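Local coordinates for AimR transcriptional regulator (Bacillus phage phi3T, PDB 5ZVV), which helps decide between lysis and lysogeny, activating transcription of the aimX locus as a dimer that the arbitrium peptide turns into an inactive monomer, at residues 320-324 with 325-329; 364-367 with 368-372. All coordinates share one frame; numbering follows the deposited sequence.

Contact 1 of 2, residues 320-324 with 325-329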
loop_
_atom_site.group_PDB
_atom_site.type_symbol
_atom_site.label_atom_id
_atom_site.label_comp_id
_atom_site.label_asym_id
_atom_site.label_seq_id
_atom_site.Cartn_x
_atom_site.Cartn_y
_atom_site.Cartn_z
ATOM N N ARG A 320 -10.494 -17.867 18.660
ATOM C CA ARG A 320 -10.662 -16.427 18.552
ATOM C C ARG A 320 -10.132 -15.931 17.210
ATOM O O ARG A 320 -9.378 -16.619 16.513
ATOM C CB ARG A 320 -9.941 -15.706 19.693
ATOM C CG ARG A 320 -10.351 -16.164 21.083
ATOM C CD ARG A 320 -11.712 -15.618 21.478
ATOM N NE ARG A 320 -11.723 -14.160 21.555
ATOM C CZ ARG A 320 -11.343 -13.464 22.622
ATOM N NH1 ARG A 320 -10.914 -14.091 23.708
ATOM N NH2 ARG A 320 -11.390 -12.138 22.602
ATOM N N ASP A 321 -10.535 -14.712 16.858
ATOM C CA ASP A 321 -10.140 -14.101 15.589
ATOM C C ASP A 321 -8.840 -13.316 15.788
ATOM O O ASP A 321 -8.805 -12.085 15.799
ATOM C CB ASP A 321 -11.260 -13.216 15.057
ATOM C CG ASP A 321 -10.992 -12.710 13.655
ATOM O OD1 ASP A 321 -10.029 -13.185 13.021
ATOM O OD2 ASP A 321 -11.747 -11.832 13.187
ATOM N N GLN A 322 -7.752 -14.068 15.943
ATOM C CA GLN A 322 -6.424 -13.474 16.035
ATOM C C GLN A 322 -5.957 -13.014 14.659
ATOM O O GLN A 322 -6.102 -13.738 13.671
ATOM C CB GLN A 322 -5.423 -14.484 16.599
ATOM C CG GLN A 322 -5.779 -15.045 17.964
ATOM C CD GLN A 322 -4.689 -15.941 18.526
ATOM O OE1 GLN A 322 -3.875 -15.510 19.343
ATOM N NE2 GLN A 322 -4.673 -17.198 18.092
ATOM N N ASP A 323 -5.392 -11.809 14.593
ATOM C CA ASP A 323 -4.822 -11.351 13.334
ATOM C C ASP A 323 -3.433 -11.964 13.146
ATOM O O ASP A 323 -2.953 -12.745 13.971
ATOM C CB ASP A 323 -4.812 -9.819 13.261
ATOM C CG ASP A 323 -3.854 -9.161 14.254
ATOM O OD1 ASP A 323 -3.035 -9.849 14.893
ATOM O OD2 ASP A 323 -3.925 -7.921 14.390
ATOM N N GLU A 324 -2.769 -11.596 12.050
ATOM C CA GLU A 324 -1.550 -12.303 11.666
ATOM C C GLU A 324 -0.398 -12.014 12.625
ATOM O O GLU A 324 0.389 -12.914 12.938
ATOM C CB GLU A 324 -1.181 -11.947 10.227
ATOM C CG GLU A 324 -2.288 -12.292 9.235
ATOM C CD GLU A 324 -1.999 -11.805 7.833
ATOM O OE1 GLU A 324 -1.748 -12.649 6.946
ATOM O OE2 GLU A 324 -2.020 -10.573 7.620
ATOM N N ASN A 325 -0.282 -10.773 13.104
ATOM C CA ASN A 325 0.750 -10.444 14.087
ATOM C C ASN A 325 0.522 -11.212 15.388
ATOM O O ASN A 325 1.435 -11.873 15.918
ATOM C CB ASN A 325 0.750 -8.931 14.326
ATOM C CG ASN A 325 2.008 -8.437 15.011
ATOM O OD1 ASN A 325 1.999 -8.136 16.203
ATOM N ND2 ASN A 325 3.098 -8.343 14.256
ATOM N N GLU A 326 -0.708 -11.146 15.908
ATOM C CA GLU A 326 -1.089 -11.956 17.057
ATOM C C GLU A 326 -0.819 -13.431 16.812
ATOM O O GLU A 326 -0.492 -14.164 17.749
ATOM C CB GLU A 326 -2.568 -11.741 17.390
ATOM C CG GLU A 326 -2.881 -10.384 18.002
ATOM C CD GLU A 326 -4.364 -10.069 18.002
ATOM O OE1 GLU A 326 -5.113 -10.724 17.246
ATOM O OE2 GLU A 326 -4.783 -9.166 18.757
ATOM N N LEU A 327 -0.949 -13.888 15.564
ATOM C CA LEU A 327 -0.641 -15.282 15.266
ATOM C C LEU A 327 0.858 -15.543 15.297
ATOM O O LEU A 327 1.282 -16.655 15.633
ATOM C CB LEU A 327 -1.230 -15.675 13.914
ATOM C CG LEU A 327 -2.727 -15.984 13.955
ATOM C CD1 LEU A 327 -3.249 -16.331 12.570
ATOM C CD2 LEU A 327 -3.003 -17.112 14.940
ATOM N N GLY A 328 1.670 -14.543 14.955
ATOM C CA GLY A 328 3.107 -14.686 15.125
ATOM C C GLY A 328 3.484 -14.909 16.575
ATOM O O GLY A 328 4.225 -15.845 16.907
ATOM N N PHE A 329 2.955 -14.065 17.468
ATOM C CA PHE A 329 3.168 -14.312 18.895
ATOM C C PHE A 329 2.601 -15.665 19.315
ATOM O O PHE A 329 3.252 -16.421 20.050
ATOM C CB PHE A 329 2.548 -13.190 19.727
ATOM C CG PHE A 329 3.275 -11.885 19.617
ATOM C CD1 PHE A 329 4.438 -11.666 20.336
ATOM C CD2 PHE A 329 2.798 -10.877 18.797
ATOM C CE1 PHE A 329 5.113 -10.466 20.238
ATOM C CE2 PHE A 329 3.471 -9.672 18.693
ATOM C CZ PHE A 329 4.629 -9.466 19.414
#

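Contact 2 of 2, residues 364-367 with 368-372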
loop_
_atom_site.group_PDB
_atom_site.type_symbol
_atom_site.label_atom_id
_atom_site.label_comp_id
_atom_site.label_asym_id
_atom_site.label_seq_id
_atom_site.Cartn_x
_atom_site.Cartn_y
_atom_site.Cartn_z
ATOM N N LEU A 364 13.317 -16.278 15.815
ATOM C CA LEU A 364 14.682 -16.361 15.300
ATOM C C LEU A 364 15.683 -16.574 16.429
ATOM O O LEU A 364 16.492 -17.510 16.385
ATOM C CB LEU A 364 15.019 -15.102 14.504
ATOM C CG LEU A 364 14.257 -14.946 13.186
ATOM C CD1 LEU A 364 14.570 -13.606 12.539
ATOM C CD2 LEU A 364 14.591 -16.092 12.246
ATOM N N LEU A 365 15.635 -15.718 17.458
ATOM C CA LEU A 365 16.482 -15.919 18.631
ATOM C C LEU A 365 16.321 -17.326 19.186
ATOM O O LEU A 365 17.309 -17.993 19.515
ATOM C CB LEU A 365 16.155 -14.886 19.713
ATOM C CG LEU A 365 16.616 -13.441 19.506
ATOM C CD1 LEU A 365 15.999 -12.534 20.561
ATOM C CD2 LEU A 365 18.134 -13.341 19.532
ATOM N N GLN A 366 15.078 -17.805 19.272
ATOM C CA GLN A 366 14.855 -19.154 19.772
ATOM C C GLN A 366 15.442 -20.188 18.820
ATOM O O GLN A 366 16.012 -21.191 19.262
ATOM C CB GLN A 366 13.362 -19.393 19.991
ATOM C CG GLN A 366 13.064 -20.590 20.867
ATOM C CD GLN A 366 13.663 -20.466 22.254
ATOM O OE1 GLN A 366 13.808 -19.366 22.787
ATOM N NE2 GLN A 366 14.021 -21.601 22.845
ATOM N N LEU A 367 15.329 -19.952 17.512
ATOM C CA LEU A 367 16.015 -20.816 16.558
ATOM C C LEU A 367 17.524 -20.726 16.725
ATOM O O LEU A 367 18.234 -21.710 16.490
ATOM C CB LEU A 367 15.611 -20.453 15.128
ATOM C CG LEU A 367 14.184 -20.812 14.703
ATOM C CD1 LEU A 367 13.912 -20.345 13.282
ATOM C CD2 LEU A 367 13.946 -22.309 14.826
ATOM N N GLU A 368 18.029 -19.563 17.148
ATOM C CA GLU A 368 19.467 -19.404 17.339
ATOM C C GLU A 368 19.957 -20.212 18.533
ATOM O O GLU A 368 21.039 -20.809 18.482
ATOM C CB GLU A 368 19.817 -17.926 17.513
ATOM C CG GLU A 368 21.305 -17.665 17.663
ATOM C CD GLU A 368 21.624 -16.199 17.865
ATOM O OE1 GLU A 368 22.767 -15.887 18.265
ATOM O OE2 GLU A 368 20.734 -15.357 17.623
ATOM N N ARG A 369 19.178 -20.238 19.619
ATOM C CA ARG A 369 19.543 -21.059 20.769
ATOM C C ARG A 369 19.564 -22.540 20.416
ATOM O O ARG A 369 20.365 -23.299 20.972
ATOM C CB ARG A 369 18.570 -20.823 21.925
ATOM C CG ARG A 369 18.484 -19.391 22.433
ATOM C CD ARG A 369 17.538 -19.327 23.628
ATOM N NE ARG A 369 17.252 -17.965 24.070
ATOM C CZ ARG A 369 16.420 -17.666 25.064
ATOM N NH1 ARG A 369 15.794 -18.635 25.717
ATOM N NH2 ARG A 369 16.213 -16.402 25.405
HETATM N N MSE A 370 18.702 -22.967 19.498
HETATM C CA MSE A 370 18.573 -24.381 19.164
HETATM C C MSE A 370 19.604 -24.818 18.130
HETATM O O MSE A 370 19.550 -25.938 17.622
HETATM C CB MSE A 370 17.160 -24.677 18.658
HETATM C CG MSE A 370 16.063 -24.276 19.634
HETATM SE SE MSE A 370 14.272 -24.405 18.870
HETATM C CE MSE A 370 14.069 -26.350 18.885
ATOM N N GLY A 371 20.544 -23.928 17.821
ATOM C CA GLY A 371 21.644 -24.273 16.946
ATOM C C GLY A 371 21.404 -24.066 15.469
ATOM O O GLY A 371 21.897 -24.857 14.657
ATOM N N ALA A 372 20.668 -23.029 15.091
ATOM C CA ALA A 372 20.465 -22.711 13.687
ATOM C C ALA A 372 21.600 -21.830 13.175
ATOM O O ALA A 372 22.259 -21.116 13.937
ATOM C CB ALA A 372 19.122 -22.011 13.475
#

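Contact 1 of 2, residues 320-324 with 325-329
Leu327 N bonds to Asp323 O at 2.8 Å, the donor lying in the carbonyl plane, and with it the regular helix starts; Gly328 N to Glu324 O follows. The side chain of Asp323 is engaged as well. Its OD1 takes the backbone N-H of Glu326 at 2.9 Å, nearly in line with its own C-O bond, and Glu326 returns the favour: its OE1 accepts from Asp323 N at 2.9 Å. This reciprocal pair is a capping box, with Asp323 as the N-cap of helix 324-338. The N-cap half depends on a chi1 of 68°, which tucks CG of Asp323 between its backbone N and carbonyl carbon and brings OD1 to the N-H of Glu326. In the return bond the N-H reaches OE1 on the anti side, 24° out of the carboxylate plane. The two side chains cross at about a right angle with their carboxylate planes 45° apart, and the acceptors OD1 of Asp323 and OE1 of Glu326 come within 3.3 Å. Those two N-H groups, with the positive end of the helix dipole, probably ease the repulsion.

Leu327 also closes over the incoming loop, its CD2 lying 3.6 Å from NE2 of Gln322 and touching CB of the same residue. The other end of that amide is taken up elsewhere, Gln322 OE1 accepting from Gln295.

Gln322 and Glu326 touch Ile291 of helix 291-304, while Glu324 and Leu327 touch Tyr350 of helix 341-353, and Asn325 hydrogen-bonds to Asp356 just beyond that helix.

Contact 2 of 2, residues 364-367 with 368-372
Leu367 and Ala372 meet CB to CB at 4.2 Å where a Schellman motif ends helix 361-369. Gly371, with positive phi (89°), is its C-prime residue and turns the chain back, so that Ala372 N donates to Leu367 O at 3.1 Å while Gly371 N bonds to Glu368 O. Met370 N donates to Gln366 O at 3.2 Å and adds a weak bond to Leu367 O.

Gln366 and Arg369 cross at a slant: the glutamine chain bends at chi2 (60°), which brings OE1 over one face of the guanidinium, 3.6 Å from Arg369 NH1. The amide and guanidinium planes are 65° apart. Leu365 and Glu368, by contrast, lie side by side and point the same way, Leu365 CD2 brushing Glu368 OE2 at 3.8 Å. Glu368 reaches there as an extended chain with CG anti to its backbone N.

Leu364 and Leu367 face Ile348 of helix 341-353, while Glu368 and Ala372 touch Leu377 of helix 374-380. Ala372 also packs on Leu376 of the second subunit, which puts this helix end at the dimer contact.

The end of the Met370 side chain, a selenomethionine, leads away from the preceding turn, yet on its way CG passes 3.1 Å from Gln366 O and SE lies 3.7 Å from the same oxygen.

How the contacts relate
Going from the N terminus, the chain leaves helix 307-318, runs through the loop into contact 1 and enters helix 324-338; helix 341-353 follows, then helix 361-369, whose end is contact 2, and finally helix 374-380. Each contact closes just a local turn, one at a helix start and the other at a helix finish. They come in series, neither nesting nor crossing, with centres about 22 Å apart and nearest atoms about 9 Å apart. Helix 341-353 joins them, since both pack against it. Contact 1 ties it back to helix 291-304, whereas contact 2 leads on to helix 374-380 and the second subunit.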